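Local coordinates for protein nitrilotriacetate monooxygenase (Burkholderia pseudomallei, PDB 3SDO) that probably acts as an FMN-dependent monooxygenase of the NtaA/SnaA/DszA family, a branch of the luciferase-like TIM-barrel flavoproteins that insert one oxygen atom of O2 into their substrates, at residues R7-F12 against G420-V425; I273-G278 against L396-T401. All blocks are in the same frame, centred on the assembly; numbering follows the deposited sequence.

Contact 1: R7-F12 against G420-V425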
loop_
_atom_site.group_PDB
_atom_site.type_symbol
_atom_site.label_atom_id
_atom_site.label_comp_id
_atom_site.label_asym_id
_atom_site.label_seq_id
_atom_site.Cartn_x
_atom_site.Cartn_y
_atom_site.Cartn_z
ATOM N N ARG A 7 3.595 18.678 -34.321
ATOM C CA ARG A 7 4.398 18.574 -33.102
ATOM C C ARG A 7 3.526 18.732 -31.871
ATOM O O ARG A 7 2.719 19.658 -31.796
ATOM C CB ARG A 7 5.446 19.682 -33.027
ATOM C CG ARG A 7 6.665 19.485 -33.862
ATOM C CD ARG A 7 7.547 20.740 -33.818
ATOM N NE ARG A 7 6.894 21.877 -34.466
ATOM C CZ ARG A 7 7.264 23.158 -34.348
ATOM N NH1 ARG A 7 8.300 23.519 -33.592
ATOM N NH2 ARG A 7 6.579 24.095 -34.987
ATOM N N LYS A 8 3.703 17.832 -30.908
ATOM C CA LYS A 8 3.132 18.012 -29.600
ATOM C C LYS A 8 3.834 17.164 -28.546
ATOM O O LYS A 8 4.401 16.114 -28.851
ATOM C CB LYS A 8 1.643 17.696 -29.597
ATOM C CG LYS A 8 1.293 16.255 -29.817
ATOM C CD LYS A 8 -0.229 16.126 -29.881
ATOM C CE LYS A 8 -0.693 14.687 -29.969
ATOM N NZ LYS A 8 -2.127 14.636 -30.417
ATOM N N HIS A 9 3.746 17.618 -27.303
ATOM C CA HIS A 9 4.240 16.860 -26.171
ATOM C C HIS A 9 3.679 15.422 -26.108
ATOM O O HIS A 9 2.460 15.201 -26.127
ATOM C CB HIS A 9 3.945 17.607 -24.873
ATOM C CG HIS A 9 4.328 16.852 -23.647
ATOM N ND1 HIS A 9 5.623 16.795 -23.172
ATOM C CD2 HIS A 9 3.581 16.107 -22.798
ATOM C CE1 HIS A 9 5.652 16.051 -22.082
ATOM N NE2 HIS A 9 4.426 15.620 -21.834
ATOM N N ILE A 10 4.587 14.462 -26.031
ATOM C CA ILE A 10 4.240 13.062 -25.844
ATOM C C ILE A 10 4.349 12.729 -24.361
ATOM O O ILE A 10 5.414 12.902 -23.758
ATOM C CB ILE A 10 5.153 12.157 -26.686
ATOM C CG1 ILE A 10 4.970 12.501 -28.172
ATOM C CG2 ILE A 10 4.881 10.655 -26.377
ATOM C CD1 ILE A 10 5.938 11.776 -29.106
ATOM N N HIS A 11 3.232 12.318 -23.747
ATOM C CA HIS A 11 3.248 11.940 -22.332
ATOM C C HIS A 11 3.944 10.585 -22.149
ATOM O O HIS A 11 3.800 9.693 -22.980
ATOM C CB HIS A 11 1.814 11.831 -21.772
ATOM C CG HIS A 11 0.988 13.075 -21.923
ATOM N ND1 HIS A 11 1.062 14.130 -21.033
ATOM C CD2 HIS A 11 0.051 13.421 -22.843
ATOM C CE1 HIS A 11 0.223 15.081 -21.419
ATOM N NE2 HIS A 11 -0.410 14.673 -22.507
ATOM N N PHE A 12 4.653 10.410 -21.038
ATOM C CA PHE A 12 5.231 9.111 -20.689
ATOM C C PHE A 12 4.924 8.709 -19.278
ATOM O O PHE A 12 4.929 9.535 -18.350
ATOM C CB PHE A 12 6.743 9.139 -20.843
ATOM C CG PHE A 12 7.189 9.212 -22.274
ATOM C CD1 PHE A 12 7.378 8.069 -23.000
ATOM C CD2 PHE A 12 7.386 10.433 -22.883
ATOM C CE1 PHE A 12 7.774 8.129 -24.337
ATOM C CE2 PHE A 12 7.792 10.513 -24.183
ATOM C CZ PHE A 12 7.978 9.344 -24.926
ATOM N N GLY A 420 10.342 18.899 -30.820
ATOM C CA GLY A 420 9.051 19.497 -30.406
ATOM C C GLY A 420 7.998 18.516 -29.949
ATOM O O GLY A 420 6.789 18.835 -29.892
ATOM N N TYR A 421 8.452 17.314 -29.592
ATOM C CA TYR A 421 7.564 16.251 -29.170
ATOM C C TYR A 421 7.734 15.822 -27.690
ATOM O O TYR A 421 7.228 14.776 -27.295
ATOM C CB TYR A 421 7.736 15.050 -30.105
ATOM C CG TYR A 421 6.995 15.146 -31.428
ATOM C CD1 TYR A 421 5.703 14.679 -31.546
ATOM C CD2 TYR A 421 7.606 15.649 -32.564
ATOM C CE1 TYR A 421 5.020 14.743 -32.764
ATOM C CE2 TYR A 421 6.933 15.706 -33.789
ATOM C CZ TYR A 421 5.635 15.245 -33.870
ATOM O OH TYR A 421 4.946 15.283 -35.055
ATOM N N PHE A 422 8.434 16.621 -26.885
ATOM C CA PHE A 422 8.547 16.371 -25.440
ATOM C C PHE A 422 9.056 17.583 -24.680
ATOM O O PHE A 422 10.179 18.063 -24.909
ATOM C CB PHE A 422 9.461 15.179 -25.147
ATOM C CG PHE A 422 9.520 14.798 -23.670
ATOM C CD1 PHE A 422 8.447 14.167 -23.065
ATOM C CD2 PHE A 422 10.647 15.056 -22.909
ATOM C CE1 PHE A 422 8.488 13.815 -21.709
ATOM C CE2 PHE A 422 10.691 14.721 -21.552
ATOM C CZ PHE A 422 9.605 14.090 -20.957
ATOM N N ASP A 423 8.223 18.050 -23.761
ATOM C CA ASP A 423 8.549 19.140 -22.838
ATOM C C ASP A 423 8.887 18.524 -21.471
ATOM O O ASP A 423 8.007 18.028 -20.779
ATOM C CB ASP A 423 7.308 20.058 -22.769
ATOM C CG ASP A 423 7.456 21.228 -21.812
ATOM O OD1 ASP A 423 8.516 21.385 -21.200
ATOM O OD2 ASP A 423 6.465 21.985 -21.680
ATOM N N PRO A 424 10.172 18.519 -21.085
ATOM C CA PRO A 424 10.587 17.880 -19.832
ATOM C C PRO A 424 10.268 18.666 -18.544
ATOM O O PRO A 424 10.384 18.110 -17.428
ATOM C CB PRO A 424 12.111 17.747 -20.007
ATOM C CG PRO A 424 12.485 18.855 -20.906
ATOM C CD PRO A 424 11.318 19.102 -21.814
ATOM N N VAL A 425 9.870 19.930 -18.698
ATOM C CA VAL A 425 9.563 20.805 -17.571
ATOM C C VAL A 425 8.133 21.308 -17.630
ATOM O O VAL A 425 7.877 22.475 -17.407
ATOM C CB VAL A 425 10.530 22.018 -17.514
ATOM C CG1 VAL A 425 11.930 21.553 -17.093
ATOM C CG2 VAL A 425 10.559 22.775 -18.843
#

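Contact 2: I273-G278 against L396-T401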
loop_
_atom_site.group_PDB
_atom_site.type_symbol
_atom_site.label_atom_id
_atom_site.label_comp_id
_atom_site.label_asym_id
_atom_site.label_seq_id
_atom_site.Cartn_x
_atom_site.Cartn_y
_atom_site.Cartn_z
ATOM N N ILE A 273 5.495 0.037 -24.644
ATOM C CA ILE A 273 6.604 -0.191 -25.538
ATOM C C ILE A 273 7.834 -0.380 -24.688
ATOM O O ILE A 273 7.872 0.086 -23.528
ATOM C CB ILE A 273 6.845 0.979 -26.532
ATOM C CG1 ILE A 273 7.086 2.304 -25.796
ATOM C CG2 ILE A 273 5.657 1.124 -27.452
ATOM C CD1 ILE A 273 7.572 3.454 -26.721
ATOM N N GLY A 274 8.808 -1.081 -25.265
ATOM C CA GLY A 274 10.074 -1.405 -24.616
ATOM C C GLY A 274 11.263 -1.143 -25.520
ATOM O O GLY A 274 11.904 -2.076 -25.994
ATOM N N PRO A 275 11.574 0.130 -25.761
ATOM C CA PRO A 275 12.639 0.479 -26.701
ATOM C C PRO A 275 14.050 0.137 -26.223
ATOM O O PRO A 275 14.344 0.240 -25.042
ATOM C CB PRO A 275 12.492 1.999 -26.829
ATOM C CG PRO A 275 11.836 2.404 -25.535
ATOM C CD PRO A 275 10.876 1.332 -25.268
ATOM N N ILE A 276 14.917 -0.213 -27.167
ATOM C CA ILE A 276 16.316 -0.480 -26.902
ATOM C C ILE A 276 17.146 0.354 -27.863
ATOM O O ILE A 276 17.023 0.208 -29.089
ATOM C CB ILE A 276 16.635 -1.975 -27.123
ATOM C CG1 ILE A 276 15.728 -2.853 -26.251
ATOM C CG2 ILE A 276 18.127 -2.264 -26.862
ATOM C CD1 ILE A 276 15.995 -4.374 -26.412
ATOM N N VAL A 277 17.990 1.227 -27.324
ATOM C CA VAL A 277 18.682 2.212 -28.150
ATOM C C VAL A 277 20.190 2.075 -28.003
ATOM O O VAL A 277 20.685 1.633 -26.959
ATOM C CB VAL A 277 18.246 3.670 -27.807
ATOM C CG1 VAL A 277 16.733 3.856 -28.085
ATOM C CG2 VAL A 277 18.543 3.987 -26.364
ATOM N N GLY A 278 20.888 2.423 -29.075
ATOM C CA GLY A 278 22.330 2.493 -29.118
ATOM C C GLY A 278 22.702 3.558 -30.139
ATOM O O GLY A 278 21.848 4.009 -30.896
ATOM N N LEU A 396 6.250 3.053 -20.675
ATOM C CA LEU A 396 7.566 2.445 -20.866
ATOM C C LEU A 396 7.680 1.203 -20.008
ATOM O O LEU A 396 7.593 1.284 -18.785
ATOM C CB LEU A 396 8.669 3.432 -20.516
ATOM C CG LEU A 396 8.620 4.719 -21.324
ATOM C CD1 LEU A 396 9.363 5.832 -20.580
ATOM C CD2 LEU A 396 9.209 4.478 -22.725
ATOM N N GLY A 397 7.842 0.058 -20.673
ATOM C CA GLY A 397 8.055 -1.227 -20.020
ATOM C C GLY A 397 9.403 -1.743 -20.454
ATOM O O GLY A 397 9.484 -2.569 -21.362
ATOM N N LEU A 398 10.466 -1.246 -19.823
ATOM C CA LEU A 398 11.811 -1.513 -20.322
ATOM C C LEU A 398 12.260 -2.915 -19.912
ATOM O O LEU A 398 12.035 -3.337 -18.781
ATOM C CB LEU A 398 12.802 -0.449 -19.860
ATOM C CG LEU A 398 12.464 0.906 -20.494
ATOM C CD1 LEU A 398 12.753 2.053 -19.553
ATOM C CD2 LEU A 398 13.168 1.051 -21.866
ATOM N N PRO A 399 12.889 -3.652 -20.846
ATOM C CA PRO A 399 13.280 -5.021 -20.546
ATOM C C PRO A 399 14.114 -5.137 -19.244
ATOM O O PRO A 399 13.901 -6.046 -18.446
ATOM C CB PRO A 399 14.098 -5.429 -21.792
ATOM C CG PRO A 399 13.559 -4.637 -22.864
ATOM C CD PRO A 399 13.203 -3.294 -22.239
ATOM N N VAL A 400 15.034 -4.194 -19.041
ATOM C CA VAL A 400 15.845 -4.112 -17.829
ATOM C C VAL A 400 15.744 -2.662 -17.334
ATOM O O VAL A 400 16.090 -1.738 -18.065
ATOM C CB VAL A 400 17.323 -4.516 -18.107
ATOM C CG1 VAL A 400 18.202 -4.268 -16.873
ATOM C CG2 VAL A 400 17.427 -5.997 -18.532
ATOM N N THR A 401 15.244 -2.477 -16.115
ATOM C CA THR A 401 14.923 -1.154 -15.572
ATOM C C THR A 401 16.175 -0.268 -15.356
ATOM O O THR A 401 16.078 0.964 -15.345
ATOM C CB THR A 401 14.170 -1.283 -14.227
ATOM O OG1 THR A 401 13.171 -2.323 -14.309
ATOM C CG2 THR A 401 13.510 0.035 -13.854
#

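Contact 1: R7-F12 against G420-V425
The Tyr421 ring lies with one face against the backbone of Arg7 and Lys8: Arg7 CA stands 3.9 Å from the centroid of the Tyr421 ring in a CH-pi contact, and Lys8 N sits over the same face, offset toward the rim. At its edge, in the plane, the His9 ring takes the N-H of Asp423, with Asp423 N 2.9 Å from His9 ND1 in a nearly straight bond (168°). CG of His9 is anti to the backbone N (chi1 176°); the imidazole lies side by side with Phe422, pointing the same way. Their planes are only 22° apart, but the rings are displaced so far that they barely overlap, and His9 CE1 comes to 3.5 Å from Phe422 CD1. In plane at the Phe422 edge lies Ile10 O, buried by the contact without a hydrogen-bond partner in the model, while CE1 of Phe422 reaches the edge of Phe12, 3.7 Å from Phe12 CD2. Between the aromatic groups, Ile10 N donates to Tyr421 O at 2.9 Å from above the carbonyl plane, and Ile10 CD1 packs on Tyr421 CD1. Helix 401-418 ends in a Schellman motif at Gly420, and the chain beyond it lies against the residues leading into strand 11-15. Tyr421 OH is hydrogen-bonded to Asp387, Ser4 and Thr6. Because ND1 of His9 accepts a backbone N-H, that nitrogen should be unprotonated, and the ring proton probably sits on NE2.

Contact 2: I273-G278 against L396-T401
Ile273 and Leu396 pair as neighbours in a parallel bridge, and the one hydrogen bond between the segments follows directly after it: Gly397 N donates to Ile273 O at 2.9 Å, almost straight at 176°, with the donor tilted 22° from the carbonyl plane. The same oxygen receives a weaker C-H...O approach, Leu396 CA lying 3.6 Å from Ile273 O, so two successive residues converge on one acceptor. Two further carbonyls are met by carbon: Gly274 CA lies 3.5 Å from Gly397 O, the backbones packing closely, and Leu398 CD2 lies 3.5 Å from Pro275 O. Most of the remaining contacts are apolar. CD2 of Leu396 meets Ile273 CG1 at 4.3 Å and also reaches the ring of Pro275. Leu398 crosses Pro275 at about a right angle, its CD2 lying 4.1 Å from Pro275 CD. Farther on, Ile276 CD1 approaches Pro399 CG at 4.3 Å. Here strand 268-277 and the exit of strand 393-396 adjoin in the parallel barrel sheet. Phe408 of helix 401-418 touches Pro275 and Leu396, Met382 of helix 375-387 packs on Ile273 and Pro275, and helix 281-292 meets Ile276 and Pro399.

How the contacts relate
Contacts 1 and 2 reach the same parallel sheet, in which strand 393-396 lies between strands 11-15 and 268-277. Their centres are about 18 Å apart, yet they meet directly where Phe12 CD1 packs 3.8 Å from Leu396 CD1. Helix 401-418 links them along the chain: contact 2 includes the loop entering it, contact 1 the loop leaving it, and its Phe408 touches Phe12, Pro275 and Leu396. Along the chain, both segments of contact 2 fall between the two segments of contact 1, which sets the loop after helix 401-418 against the residues leading into strand 11-15. Both lie away from the predicted FMN-binding residues and join parts of the barrel wall and its outer helices.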